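Local structure of probable zinc protease PqqL (Escherichia coli, 6OFT) at residues G305-S310 with S319-V324; I257-R262 with A430-M435; A278-L283 with A418-Q423. The protein is a probable periplasmic zinc metalloprotease of the M16 family, thought to cleave peptides, of which this chain is roughly the first half. One frame throughout, in Å; residues are numbered along the deposited sequence.

Contact 1: G305-S310 with S319-V324; sequences GGTARS and SLFFRV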
loop_
_atom_site.group_PDB
_atom_site.type_symbol
_atom_site.label_atom_id
_atom_site.label_comp_id
_atom_site.label_asym_id
_atom_site.label_seq_id
_atom_site.Cartn_x
_atom_site.Cartn_y
_atom_site.Cartn_z
ATOM N N GLY A 305 -24.759 -1.314 2.846
ATOM C CA GLY A 305 -23.770 -1.986 2.018
ATOM C C GLY A 305 -22.768 -2.756 2.847
ATOM O O GLY A 305 -23.062 -3.162 3.974
ATOM N N GLY A 306 -21.587 -2.947 2.282
ATOM C CA GLY A 306 -20.501 -3.650 2.947
ATOM C C GLY A 306 -19.458 -4.165 1.986
ATOM O O GLY A 306 -19.674 -4.153 0.770
ATOM N N THR A 307 -18.304 -4.606 2.535
ATOM C CA THR A 307 -17.171 -5.115 1.752
ATOM C C THR A 307 -16.270 -6.078 2.534
ATOM O O THR A 307 -16.305 -6.131 3.760
ATOM C CB THR A 307 -16.356 -3.935 1.145
ATOM O OG1 THR A 307 -15.485 -4.432 0.129
ATOM C CG2 THR A 307 -15.539 -3.163 2.191
ATOM N N ALA A 308 -15.459 -6.819 1.805
ATOM C CA ALA A 308 -14.406 -7.682 2.306
ATOM C C ALA A 308 -13.165 -7.161 1.588
ATOM O O ALA A 308 -13.241 -6.776 0.411
ATOM C CB ALA A 308 -14.662 -9.131 1.945
ATOM N N ARG A 309 -12.051 -7.078 2.305
ATOM C CA ARG A 309 -10.815 -6.553 1.745
ATOM C C ARG A 309 -9.612 -7.081 2.482
ATOM O O ARG A 309 -9.697 -7.431 3.663
ATOM C CB ARG A 309 -10.806 -5.021 1.850
ATOM C CG ARG A 309 -10.496 -4.311 0.542
ATOM C CD ARG A 309 -10.092 -2.860 0.760
ATOM N NE ARG A 309 -11.193 -2.041 1.276
ATOM C CZ ARG A 309 -11.038 -1.023 2.118
ATOM N NH1 ARG A 309 -9.828 -0.690 2.553
ATOM N NH2 ARG A 309 -12.091 -0.338 2.541
ATOM N N SER A 310 -8.480 -7.105 1.777
ATOM C CA SER A 310 -7.185 -7.438 2.331
ATOM C C SER A 310 -6.366 -6.148 2.327
ATOM O O SER A 310 -6.465 -5.356 1.391
ATOM C CB SER A 310 -6.493 -8.535 1.525
ATOM O OG SER A 310 -6.248 -8.146 0.185
ATOM N N SER A 319 -4.050 -7.992 6.821
ATOM C CA SER A 319 -5.323 -8.161 7.484
ATOM C C SER A 319 -6.399 -8.367 6.456
ATOM O O SER A 319 -6.459 -7.656 5.447
ATOM C CB SER A 319 -5.677 -6.985 8.379
ATOM O OG SER A 319 -6.871 -7.295 9.085
ATOM N N LEU A 320 -7.249 -9.352 6.709
ATOM C CA LEU A 320 -8.425 -9.624 5.905
ATOM C C LEU A 320 -9.617 -9.254 6.777
ATOM O O LEU A 320 -9.785 -9.821 7.859
ATOM C CB LEU A 320 -8.485 -11.106 5.518
ATOM C CG LEU A 320 -8.166 -11.484 4.082
ATOM C CD1 LEU A 320 -6.689 -11.371 3.802
ATOM C CD2 LEU A 320 -8.574 -12.910 3.822
ATOM N N PHE A 321 -10.412 -8.265 6.344
ATOM C CA PHE A 321 -11.599 -7.873 7.102
ATOM C C PHE A 321 -12.910 -8.052 6.334
ATOM O O PHE A 321 -12.935 -7.972 5.104
ATOM C CB PHE A 321 -11.487 -6.454 7.666
ATOM C CG PHE A 321 -11.418 -5.318 6.675
ATOM C CD1 PHE A 321 -12.575 -4.679 6.246
ATOM C CD2 PHE A 321 -10.192 -4.844 6.218
ATOM C CE1 PHE A 321 -12.513 -3.623 5.334
ATOM C CE2 PHE A 321 -10.129 -3.771 5.327
ATOM C CZ PHE A 321 -11.289 -3.154 4.908
ATOM N N PHE A 322 -14.007 -8.241 7.075
ATOM C CA PHE A 322 -15.355 -8.403 6.525
ATOM C C PHE A 322 -16.227 -7.366 7.197
ATOM O O PHE A 322 -16.410 -7.406 8.409
ATOM C CB PHE A 322 -15.873 -9.834 6.744
ATOM C CG PHE A 322 -14.959 -10.890 6.165
ATOM C CD1 PHE A 322 -13.966 -11.480 6.944
ATOM C CD2 PHE A 322 -15.083 -11.290 4.841
ATOM C CE1 PHE A 322 -13.099 -12.431 6.402
ATOM C CE2 PHE A 322 -14.219 -12.249 4.296
ATOM C CZ PHE A 322 -13.234 -12.817 5.080
ATOM N N ARG A 323 -16.715 -6.399 6.413
ATOM C CA ARG A 323 -17.500 -5.279 6.912
ATOM C C ARG A 323 -18.910 -5.201 6.347
ATOM O O ARG A 323 -19.120 -5.478 5.169
ATOM C CB ARG A 323 -16.731 -3.970 6.649
ATOM C CG ARG A 323 -17.437 -2.697 7.146
ATOM C CD ARG A 323 -16.647 -1.444 6.828
ATOM N NE ARG A 323 -15.348 -1.410 7.505
ATOM C CZ ARG A 323 -15.177 -1.092 8.784
ATOM N NH1 ARG A 323 -16.223 -0.789 9.545
ATOM N NH2 ARG A 323 -13.960 -1.078 9.315
ATOM N N VAL A 324 -19.873 -4.804 7.205
ATOM C CA VAL A 324 -21.256 -4.535 6.837
ATOM C C VAL A 324 -21.575 -3.120 7.347
ATOM O O VAL A 324 -21.427 -2.848 8.543
ATOM C CB VAL A 324 -22.287 -5.601 7.316
ATOM C CG1 VAL A 324 -23.716 -5.085 7.172
ATOM C CG2 VAL A 324 -22.131 -6.920 6.556
#

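Contact 2: I257-R262 with A430-M435; sequences IALYYR and AFWEQM. With GOL (glycerol), chain C.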
loop_
_atom_site.group_PDB
_atom_site.type_symbol
_atom_site.label_atom_id
_atom_site.label_comp_id
_atom_site.label_asym_id
_atom_site.label_seq_id
_atom_site.Cartn_x
_atom_site.Cartn_y
_atom_site.Cartn_z
ATOM N N ILE A 257 -20.160 -2.521 11.332
ATOM C CA ILE A 257 -19.484 -3.586 12.064
ATOM C C ILE A 257 -18.520 -4.321 11.129
ATOM O O ILE A 257 -18.837 -4.545 9.966
ATOM C CB ILE A 257 -20.511 -4.531 12.780
ATOM C CG1 ILE A 257 -19.802 -5.538 13.737
ATOM C CG2 ILE A 257 -21.462 -5.234 11.782
ATOM C CD1 ILE A 257 -20.694 -6.227 14.778
ATOM N N ALA A 258 -17.341 -4.685 11.643
ATOM C CA ALA A 258 -16.367 -5.422 10.861
ATOM C C ALA A 258 -15.639 -6.468 11.709
ATOM O O ALA A 258 -15.421 -6.260 12.908
ATOM C CB ALA A 258 -15.362 -4.453 10.235
ATOM N N LEU A 259 -15.294 -7.575 11.086
ATOM C CA LEU A 259 -14.431 -8.609 11.706
ATOM C C LEU A 259 -13.094 -8.588 10.953
ATOM O O LEU A 259 -13.136 -8.689 9.744
ATOM C CB LEU A 259 -15.076 -9.985 11.613
ATOM C CG LEU A 259 -14.197 -11.149 12.056
ATOM C CD1 LEU A 259 -13.726 -10.975 13.480
ATOM C CD2 LEU A 259 -14.916 -12.472 11.917
ATOM N N TYR A 260 -11.993 -8.386 11.649
ATOM C CA TYR A 260 -10.651 -8.336 11.081
ATOM C C TYR A 260 -9.859 -9.557 11.510
ATOM O O TYR A 260 -9.850 -9.896 12.692
ATOM C CB TYR A 260 -9.899 -7.103 11.604
ATOM C CG TYR A 260 -10.291 -5.772 10.994
ATOM C CD1 TYR A 260 -11.450 -5.113 11.397
ATOM C CD2 TYR A 260 -9.448 -5.118 10.097
ATOM C CE1 TYR A 260 -11.793 -3.866 10.877
ATOM C CE2 TYR A 260 -9.786 -3.874 9.561
ATOM C CZ TYR A 260 -10.977 -3.267 9.929
ATOM O OH TYR A 260 -11.322 -2.045 9.399
ATOM N N TYR A 261 -9.213 -10.182 10.564
ATOM C CA TYR A 261 -8.289 -11.307 10.812
ATOM C C TYR A 261 -6.882 -10.813 10.442
ATOM O O TYR A 261 -6.797 -10.017 9.542
ATOM C CB TYR A 261 -8.664 -12.537 9.988
ATOM C CG TYR A 261 -9.889 -13.289 10.431
ATOM C CD1 TYR A 261 -9.854 -14.143 11.512
ATOM C CD2 TYR A 261 -11.083 -13.165 9.757
ATOM C CE1 TYR A 261 -10.964 -14.847 11.927
ATOM C CE2 TYR A 261 -12.205 -13.866 10.152
ATOM C CZ TYR A 261 -12.149 -14.702 11.247
ATOM O OH TYR A 261 -13.232 -15.403 11.661
ATOM N N ARG A 262 -5.843 -11.231 11.122
ATOM C CA ARG A 262 -4.474 -10.837 10.794
ATOM C C ARG A 262 -3.731 -12.115 10.443
ATOM O O ARG A 262 -3.865 -13.117 11.138
ATOM C CB ARG A 262 -3.775 -10.085 11.942
ATOM C CG ARG A 262 -4.498 -8.821 12.443
ATOM C CD ARG A 262 -3.594 -7.940 13.305
ATOM N NE ARG A 262 -2.770 -8.726 14.231
ATOM C CZ ARG A 262 -1.511 -8.446 14.548
ATOM N NH1 ARG A 262 -0.917 -7.365 14.050
ATOM N NH2 ARG A 262 -0.837 -9.236 15.372
ATOM N N ALA A 430 -7.616 -12.093 15.767
ATOM C CA ALA A 430 -8.808 -11.400 15.253
ATOM C C ALA A 430 -9.350 -10.297 16.162
ATOM O O ALA A 430 -9.033 -10.332 17.329
ATOM C CB ALA A 430 -9.893 -12.389 14.947
ATOM N N PHE A 431 -10.133 -9.388 15.593
ATOM C CA PHE A 431 -10.801 -8.361 16.374
ATOM C C PHE A 431 -12.104 -7.898 15.723
ATOM O O PHE A 431 -12.177 -7.761 14.497
ATOM C CB PHE A 431 -9.874 -7.176 16.736
ATOM C CG PHE A 431 -9.422 -6.273 15.613
ATOM C CD1 PHE A 431 -8.203 -6.492 14.966
ATOM C CD2 PHE A 431 -10.169 -5.153 15.254
ATOM C CE1 PHE A 431 -7.759 -5.623 13.966
ATOM C CE2 PHE A 431 -9.734 -4.296 14.234
ATOM C CZ PHE A 431 -8.522 -4.523 13.613
ATOM N N TRP A 432 -13.102 -7.689 16.560
ATOM C CA TRP A 432 -14.421 -7.136 16.174
ATOM C C TRP A 432 -14.354 -5.621 16.285
ATOM O O TRP A 432 -13.789 -5.144 17.234
ATOM C CB TRP A 432 -15.540 -7.674 17.061
ATOM C CG TRP A 432 -15.934 -9.066 16.711
ATOM C CD1 TRP A 432 -15.506 -10.196 17.313
ATOM C CD2 TRP A 432 -16.805 -9.473 15.652
ATOM N NE1 TRP A 432 -16.061 -11.275 16.707
ATOM C CE2 TRP A 432 -16.856 -10.872 15.682
ATOM C CE3 TRP A 432 -17.553 -8.798 14.692
ATOM C CZ2 TRP A 432 -17.620 -11.611 14.788
ATOM C CZ3 TRP A 432 -18.306 -9.526 13.814
ATOM C CH2 TRP A 432 -18.332 -10.914 13.850
ATOM N N GLU A 433 -14.930 -4.919 15.350
ATOM C CA GLU A 433 -14.922 -3.472 15.406
ATOM C C GLU A 433 -16.239 -2.856 14.957
ATOM O O GLU A 433 -16.770 -3.215 13.913
ATOM C CB GLU A 433 -13.764 -2.934 14.557
ATOM C CG GLU A 433 -13.572 -1.431 14.629
ATOM C CD GLU A 433 -12.750 -0.950 13.457
ATOM O OE1 GLU A 433 -11.505 -0.952 13.574
ATOM O OE2 GLU A 433 -13.345 -0.615 12.409
ATOM N N GLN A 434 -16.732 -1.896 15.735
ATOM C CA GLN A 434 -17.923 -1.133 15.400
ATOM C C GLN A 434 -17.564 0.328 15.284
ATOM O O GLN A 434 -16.728 0.816 16.035
ATOM C CB GLN A 434 -19.045 -1.335 16.421
ATOM C CG GLN A 434 -19.836 -2.617 16.159
ATOM C CD GLN A 434 -20.691 -3.016 17.324
ATOM O OE1 GLN A 434 -21.919 -3.062 17.239
ATOM N NE2 GLN A 434 -20.063 -3.333 18.436
ATOM N N MET A 435 -18.206 1.025 14.350
ATOM C CA MET A 435 -17.992 2.451 14.127
ATOM C C MET A 435 -19.307 3.160 14.342
ATOM O O MET A 435 -20.324 2.728 13.803
ATOM C CB MET A 435 -17.422 2.697 12.728
ATOM C CG MET A 435 -15.959 2.333 12.632
ATOM S SD MET A 435 -15.259 2.477 10.975
ATOM C CE MET A 435 -15.282 4.304 10.747
HETATM C C1 GOL C . -14.745 -14.302 15.966
HETATM O O1 GOL C . -15.784 -14.297 16.868
HETATM C C2 GOL C . -14.201 -15.703 15.851
HETATM O O2 GOL C . -15.243 -16.504 15.308
HETATM C C3 GOL C . -12.932 -15.633 15.026
HETATM O O3 GOL C . -13.073 -16.333 13.848
#

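Contact 3: A278-L283 with A418-Q423; sequences AEWSML and AEKWQQ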
loop_
_atom_site.group_PDB
_atom_site.type_symbol
_atom_site.label_atom_id
_atom_site.label_comp_id
_atom_site.label_asym_id
_atom_site.label_seq_id
_atom_site.Cartn_x
_atom_site.Cartn_y
_atom_site.Cartn_z
ATOM N N ALA A 278 -4.114 -15.595 -4.958
ATOM C CA ALA A 278 -5.350 -15.675 -5.746
ATOM C C ALA A 278 -6.512 -16.276 -4.928
ATOM O O ALA A 278 -7.653 -15.867 -5.107
ATOM C CB ALA A 278 -5.121 -16.488 -7.012
ATOM N N GLU A 279 -6.219 -17.229 -4.038
ATOM C CA GLU A 279 -7.238 -17.842 -3.177
ATOM C C GLU A 279 -7.768 -16.852 -2.133
ATOM O O GLU A 279 -8.976 -16.828 -1.920
ATOM C CB GLU A 279 -6.734 -19.135 -2.524
ATOM C CG GLU A 279 -6.631 -20.280 -3.523
ATOM C CD GLU A 279 -6.411 -21.660 -2.939
ATOM O OE1 GLU A 279 -5.775 -21.765 -1.868
ATOM O OE2 GLU A 279 -6.857 -22.645 -3.568
ATOM N N TRP A 280 -6.892 -16.019 -1.512
ATOM C CA TRP A 280 -7.369 -15.005 -0.548
ATOM C C TRP A 280 -8.198 -13.949 -1.257
ATOM O O TRP A 280 -9.221 -13.535 -0.727
ATOM C CB TRP A 280 -6.229 -14.330 0.245
ATOM C CG TRP A 280 -5.505 -15.224 1.204
ATOM C CD1 TRP A 280 -4.168 -15.493 1.215
ATOM C CD2 TRP A 280 -6.081 -15.997 2.273
ATOM N NE1 TRP A 280 -3.872 -16.387 2.220
ATOM C CE2 TRP A 280 -5.029 -16.719 2.880
ATOM C CE3 TRP A 280 -7.393 -16.149 2.778
ATOM C CZ2 TRP A 280 -5.240 -17.575 3.973
ATOM C CZ3 TRP A 280 -7.609 -17.016 3.839
ATOM C CH2 TRP A 280 -6.541 -17.707 4.438
ATOM N N SER A 281 -7.761 -13.532 -2.458
ATOM C CA SER A 281 -8.410 -12.542 -3.316
ATOM C C SER A 281 -9.788 -13.030 -3.764
ATOM O O SER A 281 -10.735 -12.245 -3.802
ATOM C CB SER A 281 -7.536 -12.258 -4.535
ATOM O OG SER A 281 -8.176 -11.370 -5.435
ATOM N N MET A 282 -9.896 -14.328 -4.097
ATOM C CA MET A 282 -11.158 -14.921 -4.524
ATOM C C MET A 282 -12.132 -15.080 -3.383
ATOM O O MET A 282 -13.304 -14.801 -3.593
ATOM C CB MET A 282 -10.948 -16.217 -5.282
ATOM C CG MET A 282 -10.639 -15.935 -6.729
ATOM S SD MET A 282 -10.389 -17.417 -7.663
ATOM C CE MET A 282 -9.680 -16.731 -9.102
ATOM N N LEU A 283 -11.649 -15.444 -2.167
ATOM C CA LEU A 283 -12.500 -15.551 -0.972
ATOM C C LEU A 283 -13.133 -14.199 -0.665
ATOM O O LEU A 283 -14.327 -14.135 -0.381
ATOM C CB LEU A 283 -11.720 -16.069 0.245
ATOM C CG LEU A 283 -11.506 -17.583 0.352
ATOM C CD1 LEU A 283 -10.664 -17.914 1.546
ATOM C CD2 LEU A 283 -12.838 -18.355 0.443
ATOM N N ALA A 418 -12.772 -23.972 0.576
ATOM C CA ALA A 418 -13.467 -24.386 1.805
ATOM C C ALA A 418 -12.422 -24.664 2.872
ATOM O O ALA A 418 -12.629 -24.308 4.030
ATOM C CB ALA A 418 -14.325 -25.625 1.555
ATOM N N GLU A 419 -11.269 -25.236 2.465
ATOM C CA GLU A 419 -10.136 -25.506 3.348
ATOM C C GLU A 419 -9.553 -24.205 3.895
ATOM O O GLU A 419 -9.349 -24.095 5.111
ATOM C CB GLU A 419 -9.049 -26.291 2.612
ATOM C CG GLU A 419 -8.107 -27.017 3.555
ATOM C CD GLU A 419 -6.702 -27.186 3.020
ATOM O OE1 GLU A 419 -6.549 -27.610 1.851
ATOM O OE2 GLU A 419 -5.750 -26.898 3.779
ATOM N N LYS A 420 -9.316 -23.221 3.001
ATOM C CA LYS A 420 -8.770 -21.910 3.329
ATOM C C LYS A 420 -9.716 -21.096 4.207
ATOM O O LYS A 420 -9.251 -20.398 5.126
ATOM C CB LYS A 420 -8.417 -21.135 2.055
ATOM C CG LYS A 420 -6.976 -21.305 1.629
ATOM C CD LYS A 420 -6.254 -19.963 1.595
ATOM C CE LYS A 420 -4.994 -19.955 0.758
ATOM N NZ LYS A 420 -4.045 -21.046 1.121
ATOM N N TRP A 421 -11.038 -21.181 3.927
ATOM C CA TRP A 421 -12.064 -20.519 4.730
ATOM C C TRP A 421 -12.083 -21.092 6.157
ATOM O O TRP A 421 -12.120 -20.326 7.125
ATOM C CB TRP A 421 -13.447 -20.652 4.101
ATOM C CG TRP A 421 -14.498 -19.919 4.885
ATOM C CD1 TRP A 421 -15.352 -20.447 5.814
ATOM C CD2 TRP A 421 -14.764 -18.512 4.843
ATOM N NE1 TRP A 421 -16.157 -19.460 6.327
ATOM C CE2 TRP A 421 -15.808 -18.257 5.762
ATOM C CE3 TRP A 421 -14.287 -17.454 4.045
ATOM C CZ2 TRP A 421 -16.367 -16.981 5.924
ATOM C CZ3 TRP A 421 -14.811 -16.184 4.239
ATOM C CH2 TRP A 421 -15.836 -15.957 5.174
ATOM N N GLN A 422 -12.056 -22.430 6.290
ATOM C CA GLN A 422 -12.031 -23.061 7.609
ATOM C C GLN A 422 -10.779 -22.664 8.398
ATOM O O GLN A 422 -10.874 -22.434 9.606
ATOM C CB GLN A 422 -12.184 -24.580 7.519
ATOM C CG GLN A 422 -12.752 -25.175 8.804
ATOM C CD GLN A 422 -12.518 -26.655 8.909
ATOM O OE1 GLN A 422 -11.517 -27.101 9.465
ATOM N NE2 GLN A 422 -13.440 -27.446 8.387
ATOM N N GLN A 423 -9.622 -22.547 7.724
ATOM C CA GLN A 423 -8.364 -22.120 8.360
ATOM C C GLN A 423 -8.437 -20.668 8.851
ATOM O O GLN A 423 -8.019 -20.383 9.978
ATOM C CB GLN A 423 -7.186 -22.305 7.408
ATOM C CG GLN A 423 -6.770 -23.764 7.258
ATOM C CD GLN A 423 -5.861 -23.986 6.072
ATOM O OE1 GLN A 423 -5.761 -23.151 5.166
ATOM N NE2 GLN A 423 -5.188 -25.132 6.050
#

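Contact 1: G305-S310 with S319-V324
R309 and F321 are a hydrogen-bonded antiparallel pair whose side chains run side by side on one face of the sheet. The phenyl ring turns its far corner to the flat of the guanidinium: F321 CZ lies 3.5 Å from R309 CZ, over the centre of the group, with the two planes 79° apart. Lower down, R309 CB sits off-centre over the ring as a CH-pi contact, 4.0 Å from the F321 centroid. Arginine suits the place because its aliphatic stem and flat end can both lie against an aromatic group. F321 reaches it because CG stands between the backbone N and the carbonyl carbon (chi1 65°). An alanine here would probably leave the flat of the R309 guanidinium without its aromatic neighbour, more able to turn, and take from Y260 of the next strand the F321 ring stacked on it.

The backbone beneath is a beta hairpin, strands 303-314 and 317-326, with 303-314 outermost in the five-stranded sheet of the second M16-type domain of this chain. R323 N donates to T307 O at 2.7 Å, and F321 N to R309 O at 2.9 Å; both bonds are returned. Where G306 faces V324, a CB would come within 2.5 Å of R323 O, which makes glycine apt. On the face of A308 and F322, A308 CB touches F322 CD2 at 3.6 Å, and S310 CB meets L320 CD1 at 3.6 Å.

Outside the hairpin, V284 and F287 of helix 271-296 lie against A308, and the F322 ring meets those of F287 and W421. On the other face, the R323 guanidinium forms a salt bridge with E433.

Contact 2: I257-R262 with A430-M435
Y260 and F431 hold their aromatic rings near parallel, planes 7° apart, but slid until they barely overlap, with centroids separated by 4.5 Å. Because of the slide, F431 CZ rests over the rim of the Y260 ring, and Y260 CB takes the place over the F431 face, 3.6 Å from that ring's centroid, as a CH-pi contact. F431 leans in this way because CG lies between its backbone N and carbonyl carbon (chi1 69°).

On the opposite face of the sheet, L259 CD1 sits squarely over the indole of W432, 3.9 Å from the centroid of the five-membered ring. I257 CD1 reaches W432 CE3 at 4.1 Å, and the I257 side chain lies alongside Q434, CG1 against CG. A430 is small enough for its CB to pack beside Y261 CD1, at 3.9 Å. Leucine and isoleucine suit this buried face because their methyl groups can pack against the broad indole.

The strands are antiparallel, with paired backbone bonds at A258/E433 and Y260/F431; Y260 N to F431 O, at 2.9 Å, is nearly straight. Toward the polar edge, the extended E433 chain carries its carboxylate past the Y260 ring; OE1 forms a salt bridge with R156 and OE2 one with R323. On the tryptophan side, W432 NE1 donates to O1 of a glycerol at 3.0 Å, a molecule probably taken from the crystallisation liquor.

Strand 256-264 is inside the sheet, between 430-436 and 317-326, and 430-436 is flanked in turn by 242-248, where F244 meets the W432 ring. Helix 148-160 packs on the side of the sheet that bears Y260, through R156 and L160, and helix 448-459 on the side that bears W432, through I451, L452 and E455.

Contact 3: A278-L283 with A418-Q423
K420 crosses the indole of W280 at about a right angle, its CD lying over the ring face, 3.6 Å from the centroid of the six-membered ring. The approach is displaced toward the rim, so that CD is nearest W280 CZ2, at 3.5 Å. This is a CH-pi contact made by a methylene and not by the charged end. The chain is bent at chi2 (-120°), which sets CD over the ring. Beyond it, CE passes E279 OE1 at 3.3 Å, and K420 NZ forms a salt bridge with the same oxygen at 3.5 Å, long for its kind. Lysine suits the place because its stem can lie on tryptophan while its amino group still reaches a carboxylate. The second carboxylate oxygen of E279 is hydrogen-bonded to S416, which would steady the group beside the lysine. E276, one turn earlier in the same helix, adds a long, weak ion pair to K420 NZ.

L283, one turn on from E279, points toward the other helix and adds the apolar part. Its two methyls divide the work: CD1 lies 4.0 Å from K420 CB, and CD2 meets W421 CE3, also at 4.0 Å, the leucine crossing the indole obliquely. A branched apolar residue is thus able to touch two neighbours on the opposing helix at once. W421 NE1 is hydrogen-bonded to D346.

The helix axes pass 10.5 Å apart at -79°, close to perpendicular, and the long side chains of K420, W280 and L283 make the contact at this separation. Both helices belong to the helical layer over one face of the sheet, consistent with the alpha+beta sandwich of M16 domains.

Contacts 1 and 2 lie in one five-stranded sheet, their centres about 9 Å apart, and meet where strands 317-326 and 256-264 run as neighbours. Contact 3 belongs to the helices above it, its centre about 14 Å from that of contact 1, which it touches through L320 on W280 and F322 on W421. From contact 2 it is about 18 Å between centres, without touching. Along the chain the contacts are nested: contact 1 within the loop closed by contact 3, and that within contact 2. Residues 414-436 thus return to complete both layers of this second M16 domain, away from the predicted zinc site in the first.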